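Local coordinates for protein PCP domain (Thermobifida fusca, PDB 7KW3) that probably carries amino acid or peptide intermediates as thioesters on a phosphopantetheine arm during non-ribosomal peptide synthesis, at residues A[11-16]-A[69-74]; A[31-36]-A[40-45]. All coordinates share one frame; numbering follows the deposited sequence.

Interaction 1: residues A[11-16]-A[69-74]; sequences AALCAV and DLAAVA
Leu13 reaches from helix 8-21 to the flank of helix 67-73 with a single methyl, CD1, which settles over the backbone joining Leu70 to Ala71. This methyl makes every close approach between the two segments. It stands 3.5 Å from the backbone N of Ala71, with Leu70 and the Ala71 methyl also against it in directions roughly at right angles; CD1 of Leu13 and CB of Ala71 are 4.0 Å apart. On the Leu70 side the branch point is met first, CG lying 3.7 Å from Leu13 CD1, and the CD2 branch follows at 3.9 Å; the Leu70 CD1 branch turns away. Leu13 gets this far because its second torsion is extended (chi2 175°), carrying CD1 straight out from its own helix. CG of Leu70 is anti to the backbone N (chi1 -176°), which sends the side chain inward, where it also touches Tyr17, Ile56, His60 and Val61. Nothing polar bonds across; the contact is apolar and small, 124 Å² in all, yet buried. With only a methyl on Ala71, the backbones come close, 7.0 Å between the CA atoms of Leu13 and Ala71. Ala49 of helix 39-51 also touches Leu13. This is core packing between the first and last helices of the small helical bundle characteristic of peptidyl carrier protein domains.

Interaction 2: residues A[31-36]-A[40-45]; sequences DFFALG and VLTLRL
The Phe32 ring takes Leu45 on one face and helix backbone at its edge. Leu45 CD2 stands almost on the ring normal, 9° off it and 3.7 Å from the centroid, a CH-pi contact. At the rim, near the ring plane, Phe32 CZ meets Leu41 O at 3.5 Å, and CE2 lies 3.6 Å from Thr42 OG1. That hydroxyl is hydrogen-bonded to Asp38 O, one turn back, and also lies obliquely near the Phe33 ring, over whose centre Phe32 CD2 sits. With CG anti to the backbone N (chi1 -171°), Phe32 projects straight at the helix. Trimming this ring to an alanine is likely to leave the Leu45 methyl without its aromatic face and open a gap beside Leu41. Farther along, Leu41 CD1 rests against Gly36 O. The loop is shaped by Asp31, whose OD1 accepts from Ala34 N at 2.9 Å in an Asx motif, overlapped by a type I turn from Phe33 to Gly36. Tyr17 and Leu21 of helix 8-21 adjoin Phe32, Tyr17 edge-to-face, while Val61 of helix 58-63 touches both phenylalanines and the Phe62 ring meets Phe33; the Phe32 side chain is thus enclosed by helices 8-21, 39-51 and 58-63.

How the interactions relate
Interactions 1 and 2 have centres about 12 Å apart and share one hydrophobic core, joined through Leu45. Its CD1 packs on Val16 CG1 at 3.6 Å and lies 4.2 Å from Leu13 CD2, while its CD2 approaches Leu70 CD2 at 4.3 Å. Tyr17 and Val61 border both contacts. In sequence, the 11-16/69-74 pair spans nearly the whole domain, and the 31-36/40-45 pair is a local closure within that span. Interaction 2 flanks the start of helix 39-51, where the serine following Asp38 is, by family precedent, the expected phosphopantetheine attachment point; interaction 1 lies nearer the centre of the chain, about 4 Å from it between centres, against about 8 Å for interaction 2.

Interaction 1: residues A[11-16]-A[69-74]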
ATOM      1  N   ALA A  11       2.665   4.040   7.104  1.00 44.31           N
ATOM      2  CA  ALA A  11       2.984   2.878   7.929  1.00 44.42           C
ATOM      3  C   ALA A  11       1.981   1.759   7.718  1.00 43.54           C
ATOM      4  O   ALA A  11       2.360   0.584   7.641  1.00 44.58           O
ATOM      5  CB  ALA A  11       3.043   3.270   9.401  1.00 38.03           C
ATOM      6  N   ALA A  12       0.700   2.105   7.610  1.00 38.55           N
ATOM      7  CA  ALA A  12      -0.303   1.083   7.361  1.00 41.10           C
ATOM      8  C   ALA A  12      -0.081   0.423   6.003  1.00 42.11           C
ATOM      9  O   ALA A  12      -0.137  -0.810   5.889  1.00 42.57           O
ATOM     10  CB  ALA A  12      -1.700   1.689   7.462  1.00 42.18           C
ATOM     11  N   LEU A  13       0.218   1.222   4.970  1.00 39.77           N
ATOM     12  CA  LEU A  13       0.379   0.654   3.633  1.00 40.99           C
ATOM     13  C   LEU A  13       1.663  -0.167   3.519  1.00 46.17           C
ATOM     14  O   LEU A  13       1.677  -1.204   2.843  1.00 46.05           O
ATOM     15  CB  LEU A  13       0.334   1.758   2.567  1.00 40.55           C
ATOM     16  CG  LEU A  13      -1.050   2.362   2.294  1.00 36.51           C
ATOM     17  CD1 LEU A  13      -0.982   3.527   1.329  1.00 40.77           C
ATOM     18  CD2 LEU A  13      -1.993   1.306   1.780  1.00 39.96           C
ATOM     19  N   CYS A  14       2.750   0.273   4.167  1.00 40.07           N
ATOM     20  CA  CYS A  14       3.954  -0.554   4.231  1.00 45.35           C
ATOM     21  C   CYS A  14       3.630  -1.939   4.772  1.00 47.56           C
ATOM     22  O   CYS A  14       4.027  -2.958   4.196  1.00 53.20           O
ATOM     23  CB  CYS A  14       5.023   0.098   5.116  1.00 46.31           C
ATOM     24  SG  CYS A  14       5.881   1.507   4.412  1.00 56.21           S
ATOM     25  N   ALA A  15       2.918  -1.990   5.896  1.00 42.96           N
ATOM     26  CA  ALA A  15       2.604  -3.271   6.506  1.00 47.12           C
ATOM     27  C   ALA A  15       1.747  -4.116   5.577  1.00 48.65           C
ATOM     28  O   ALA A  15       1.970  -5.325   5.444  1.00 49.30           O
ATOM     29  CB  ALA A  15       1.911  -3.051   7.854  1.00 41.75           C
ATOM     30  N   VAL A  16       0.780  -3.486   4.900  1.00 46.20           N
ATOM     31  CA  VAL A  16      -0.119  -4.226   4.022  1.00 45.29           C
ATOM     32  C   VAL A  16       0.612  -4.696   2.764  1.00 46.14           C
ATOM     33  O   VAL A  16       0.392  -5.820   2.299  1.00 48.38           O
ATOM     34  CB  VAL A  16      -1.361  -3.374   3.694  1.00 46.90           C
ATOM     35  CG1 VAL A  16      -2.187  -4.028   2.593  1.00 46.61           C
ATOM     36  CG2 VAL A  16      -2.219  -3.201   4.936  1.00 42.15           C
ATOM     37  N   ASP A  69       3.325   7.707  -2.283  1.00 44.20           N
ATOM     38  CA  ASP A  69       2.373   8.334  -3.190  1.00 40.92           C
ATOM     39  C   ASP A  69       0.958   7.814  -2.958  1.00 43.84           C
ATOM     40  O   ASP A  69      -0.010   8.582  -3.001  1.00 44.81           O
ATOM     41  CB  ASP A  69       2.809   8.094  -4.631  1.00 46.40           C
ATOM     42  CG  ASP A  69       4.135   8.751  -4.941  1.00 55.98           C
ATOM     43  OD1 ASP A  69       4.398   9.827  -4.357  1.00 57.73           O
ATOM     44  OD2 ASP A  69       4.911   8.187  -5.749  1.00 57.93           O
ATOM     45  N   LEU A  70       0.824   6.508  -2.707  1.00 38.81           N
ATOM     46  CA  LEU A  70      -0.488   5.929  -2.464  1.00 38.24           C
ATOM     47  C   LEU A  70      -1.081   6.458  -1.162  1.00 43.43           C
ATOM     48  O   LEU A  70      -2.284   6.744  -1.089  1.00 40.09           O
ATOM     49  CB  LEU A  70      -0.375   4.399  -2.455  1.00 36.38           C
ATOM     50  CG  LEU A  70      -1.674   3.608  -2.312  1.00 40.69           C
ATOM     51  CD1 LEU A  70      -2.642   3.972  -3.442  1.00 32.83           C
ATOM     52  CD2 LEU A  70      -1.381   2.112  -2.309  1.00 36.39           C
ATOM     53  N   ALA A  71      -0.244   6.619  -0.128  1.00 42.27           N
ATOM     54  CA  ALA A  71      -0.725   7.150   1.141  1.00 40.07           C
ATOM     55  C   ALA A  71      -1.284   8.552   0.976  1.00 38.40           C
ATOM     56  O   ALA A  71      -2.231   8.929   1.675  1.00 40.87           O
ATOM     57  CB  ALA A  71       0.401   7.141   2.177  1.00 36.28           C
ATOM     58  N   ALA A  72      -0.734   9.328   0.038  1.00 38.36           N
ATOM     59  CA  ALA A  72      -1.167  10.710  -0.128  1.00 40.57           C
ATOM     60  C   ALA A  72      -2.562  10.821  -0.747  1.00 44.29           C
ATOM     61  O   ALA A  72      -3.250  11.825  -0.519  1.00 47.73           O
ATOM     62  CB  ALA A  72      -0.149  11.484  -0.972  1.00 42.84           C
ATOM     63  N   VAL A  73      -2.998   9.834  -1.546  1.00 38.84           N
ATOM     64  CA  VAL A  73      -4.364   9.868  -2.082  1.00 43.20           C
ATOM     65  C   VAL A  73      -5.364   9.065  -1.259  1.00 45.31           C
ATOM     66  O   VAL A  73      -6.576   9.180  -1.509  1.00 46.17           O
ATOM     67  CB  VAL A  73      -4.443   9.388  -3.549  1.00 46.61           C
ATOM     68  CG1 VAL A  73      -3.659  10.321  -4.458  1.00 42.66           C
ATOM     69  CG2 VAL A  73      -3.965   7.957  -3.676  1.00 39.67           C
ATOM     70  N   ALA A  74      -4.910   8.265  -0.298  1.00 38.72           N
ATOM     71  CA  ALA A  74      -5.833   7.510   0.534  1.00 37.84           C
ATOM     72  C   ALA A  74      -6.724   8.447   1.342  1.00 39.27           C
ATOM     73  O   ALA A  74      -6.385   9.603   1.611  1.00 41.70           O
ATOM     74  CB  ALA A  74      -5.072   6.578   1.480  1.00 36.30           C
TER

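Interaction 2: residues A[31-36]-A[40-45]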
ATOM      1  N   ASP A  31       7.781   0.264  -4.602  1.00 56.09           N
ATOM      2  CA  ASP A  31       6.878   0.248  -5.745  1.00 51.65           C
ATOM      3  C   ASP A  31       6.162  -1.094  -5.759  1.00 50.88           C
ATOM      4  O   ASP A  31       6.813  -2.142  -5.861  1.00 56.87           O
ATOM      5  CB  ASP A  31       7.652   0.460  -7.049  1.00 55.63           C
ATOM      6  CG  ASP A  31       6.743   0.554  -8.275  1.00 59.51           C
ATOM      7  OD1 ASP A  31       5.972  -0.396  -8.539  1.00 56.04           O
ATOM      8  OD2 ASP A  31       6.810   1.587  -8.980  1.00 64.62           O
ATOM      9  N   PHE A  32       4.828  -1.057  -5.685  1.00 48.86           N
ATOM     10  CA  PHE A  32       4.052  -2.288  -5.540  1.00 48.20           C
ATOM     11  C   PHE A  32       4.295  -3.251  -6.703  1.00 51.65           C
ATOM     12  O   PHE A  32       4.469  -4.458  -6.493  1.00 54.78           O
ATOM     13  CB  PHE A  32       2.567  -1.949  -5.407  1.00 45.18           C
ATOM     14  CG  PHE A  32       1.698  -3.118  -5.044  1.00 47.21           C
ATOM     15  CD1 PHE A  32       1.764  -3.687  -3.779  1.00 49.90           C
ATOM     16  CD2 PHE A  32       0.789  -3.635  -5.960  1.00 46.89           C
ATOM     17  CE1 PHE A  32       0.948  -4.760  -3.434  1.00 43.29           C
ATOM     18  CE2 PHE A  32      -0.036  -4.707  -5.618  1.00 45.33           C
ATOM     19  CZ  PHE A  32       0.047  -5.272  -4.353  1.00 40.68           C
ATOM     20  N   PHE A  33       4.352  -2.735  -7.932  1.00 47.17           N
ATOM     21  CA  PHE A  33       4.538  -3.625  -9.073  1.00 55.11           C
ATOM     22  C   PHE A  33       5.998  -4.007  -9.279  1.00 57.94           C
ATOM     23  O   PHE A  33       6.278  -5.103  -9.779  1.00 58.10           O
ATOM     24  CB  PHE A  33       3.930  -2.988 -10.326  1.00 53.27           C
ATOM     25  CG  PHE A  33       2.457  -2.776 -10.191  1.00 55.88           C
ATOM     26  CD1 PHE A  33       1.571  -3.840 -10.370  1.00 54.75           C
ATOM     27  CD2 PHE A  33       1.964  -1.548  -9.777  1.00 46.88           C
ATOM     28  CE1 PHE A  33       0.209  -3.664 -10.193  1.00 57.40           C
ATOM     29  CE2 PHE A  33       0.600  -1.360  -9.597  1.00 50.28           C
ATOM     30  CZ  PHE A  33      -0.280  -2.424  -9.806  1.00 53.22           C
ATOM     31  N   ALA A  34       6.939  -3.159  -8.874  1.00 58.62           N
ATOM     32  CA  ALA A  34       8.336  -3.577  -8.917  1.00 61.61           C
ATOM     33  C   ALA A  34       8.598  -4.743  -7.971  1.00 58.07           C
ATOM     34  O   ALA A  34       9.525  -5.527  -8.200  1.00 64.62           O
ATOM     35  CB  ALA A  34       9.251  -2.399  -8.580  1.00 61.67           C
ATOM     36  N   LEU A  35       7.803  -4.869  -6.908  1.00 58.90           N
ATOM     37  CA  LEU A  35       7.958  -5.917  -5.907  1.00 58.27           C
ATOM     38  C   LEU A  35       7.118  -7.149  -6.206  1.00 61.16           C
ATOM     39  O   LEU A  35       7.018  -8.041  -5.357  1.00 62.88           O
ATOM     40  CB  LEU A  35       7.594  -5.374  -4.525  1.00 54.89           C
ATOM     41  CG  LEU A  35       8.593  -4.356  -4.007  1.00 55.28           C
ATOM     42  CD1 LEU A  35       8.177  -3.899  -2.635  1.00 51.38           C
ATOM     43  CD2 LEU A  35       9.966  -5.003  -3.978  1.00 56.51           C
ATOM     44  N   GLY A  36       6.497  -7.209  -7.379  1.00 58.99           N
ATOM     45  CA  GLY A  36       5.728  -8.363  -7.780  1.00 61.36           C
ATOM     46  C   GLY A  36       4.222  -8.191  -7.791  1.00 62.44           C
ATOM     47  O   GLY A  36       3.510  -9.194  -7.912  1.00 59.43           O
ATOM     48  N   VAL A  40      -4.413  -9.539  -9.069  1.00 45.12           N
ATOM     49  CA  VAL A  40      -4.853 -10.281  -7.891  1.00 40.93           C
ATOM     50  C   VAL A  40      -4.348  -9.605  -6.623  1.00 47.70           C
ATOM     51  O   VAL A  40      -5.102  -9.370  -5.670  1.00 47.03           O
ATOM     52  CB  VAL A  40      -4.372 -11.743  -7.958  1.00 48.08           C
ATOM     53  CG1 VAL A  40      -4.854 -12.486  -6.737  1.00 46.75           C
ATOM     54  CG2 VAL A  40      -4.838 -12.436  -9.248  1.00 53.16           C
ATOM     55  N   LEU A  41      -3.056  -9.299  -6.585  1.00 45.52           N
ATOM     56  CA  LEU A  41      -2.496  -8.736  -5.366  1.00 46.15           C
ATOM     57  C   LEU A  41      -2.987  -7.314  -5.128  1.00 46.07           C
ATOM     58  O   LEU A  41      -3.062  -6.877  -3.972  1.00 43.99           O
ATOM     59  CB  LEU A  41      -0.975  -8.794  -5.425  1.00 46.26           C
ATOM     60  CG  LEU A  41      -0.445 -10.227  -5.519  1.00 54.47           C
ATOM     61  CD1 LEU A  41       1.071 -10.232  -5.587  1.00 52.45           C
ATOM     62  CD2 LEU A  41      -0.930 -11.059  -4.338  1.00 54.17           C
ATOM     63  N   THR A  42      -3.330  -6.589  -6.200  1.00 43.53           N
ATOM     64  CA  THR A  42      -3.898  -5.251  -6.050  1.00 44.23           C
ATOM     65  C   THR A  42      -5.254  -5.325  -5.364  1.00 45.10           C
ATOM     66  O   THR A  42      -5.535  -4.567  -4.426  1.00 42.34           O
ATOM     67  CB  THR A  42      -4.026  -4.573  -7.419  1.00 48.92           C
ATOM     68  OG1 THR A  42      -2.730  -4.350  -7.977  1.00 43.55           O
ATOM     69  CG2 THR A  42      -4.737  -3.232  -7.304  1.00 44.26           C
ATOM     70  N   LEU A  43      -6.105  -6.245  -5.824  1.00 44.06           N
ATOM     71  CA  LEU A  43      -7.381  -6.497  -5.168  1.00 45.85           C
ATOM     72  C   LEU A  43      -7.183  -6.729  -3.674  1.00 47.26           C
ATOM     73  O   LEU A  43      -7.889  -6.148  -2.844  1.00 43.98           O
ATOM     74  CB  LEU A  43      -8.072  -7.699  -5.818  1.00 45.71           C
ATOM     75  CG  LEU A  43      -9.529  -7.927  -5.409  1.00 51.84           C
ATOM     76  CD1 LEU A  43     -10.371  -6.779  -5.910  1.00 59.80           C
ATOM     77  CD2 LEU A  43     -10.079  -9.224  -5.949  1.00 48.32           C
ATOM     78  N   ARG A  44      -6.203  -7.561  -3.313  1.00 44.47           N
ATOM     79  CA  ARG A  44      -5.979  -7.863  -1.901  1.00 47.57           C
ATOM     80  C   ARG A  44      -5.479  -6.644  -1.145  1.00 46.81           C
ATOM     81  O   ARG A  44      -5.892  -6.407  -0.004  1.00 45.87           O
ATOM     82  CB  ARG A  44      -4.993  -9.018  -1.758  1.00 44.80           C
ATOM     83  CG  ARG A  44      -5.567 -10.314  -2.240  1.00 44.61           C
ATOM     84  CD  ARG A  44      -4.522 -11.403  -2.261  1.00 45.96           C
ATOM     85  NE  ARG A  44      -5.030 -12.562  -2.968  1.00 46.25           N
ATOM     86  CZ  ARG A  44      -4.315 -13.653  -3.216  1.00 47.83           C
ATOM     87  NH1 ARG A  44      -3.057 -13.723  -2.812  1.00 46.78           N
ATOM     88  NH2 ARG A  44      -4.857 -14.669  -3.875  1.00 45.94           N
ATOM     89  N   LEU A  45      -4.573  -5.878  -1.758  1.00 43.20           N
ATOM     90  CA  LEU A  45      -4.074  -4.655  -1.136  1.00 41.09           C
ATOM     91  C   LEU A  45      -5.215  -3.696  -0.810  1.00 43.00           C
ATOM     92  O   LEU A  45      -5.253  -3.122   0.282  1.00 41.95           O
ATOM     93  CB  LEU A  45      -3.048  -3.991  -2.060  1.00 39.89           C
ATOM     94  CG  LEU A  45      -2.662  -2.523  -1.875  1.00 39.89           C
ATOM     95  CD1 LEU A  45      -2.071  -2.277  -0.496  1.00 38.97           C
ATOM     96  CD2 LEU A  45      -1.666  -2.107  -2.942  1.00 42.64           C
TER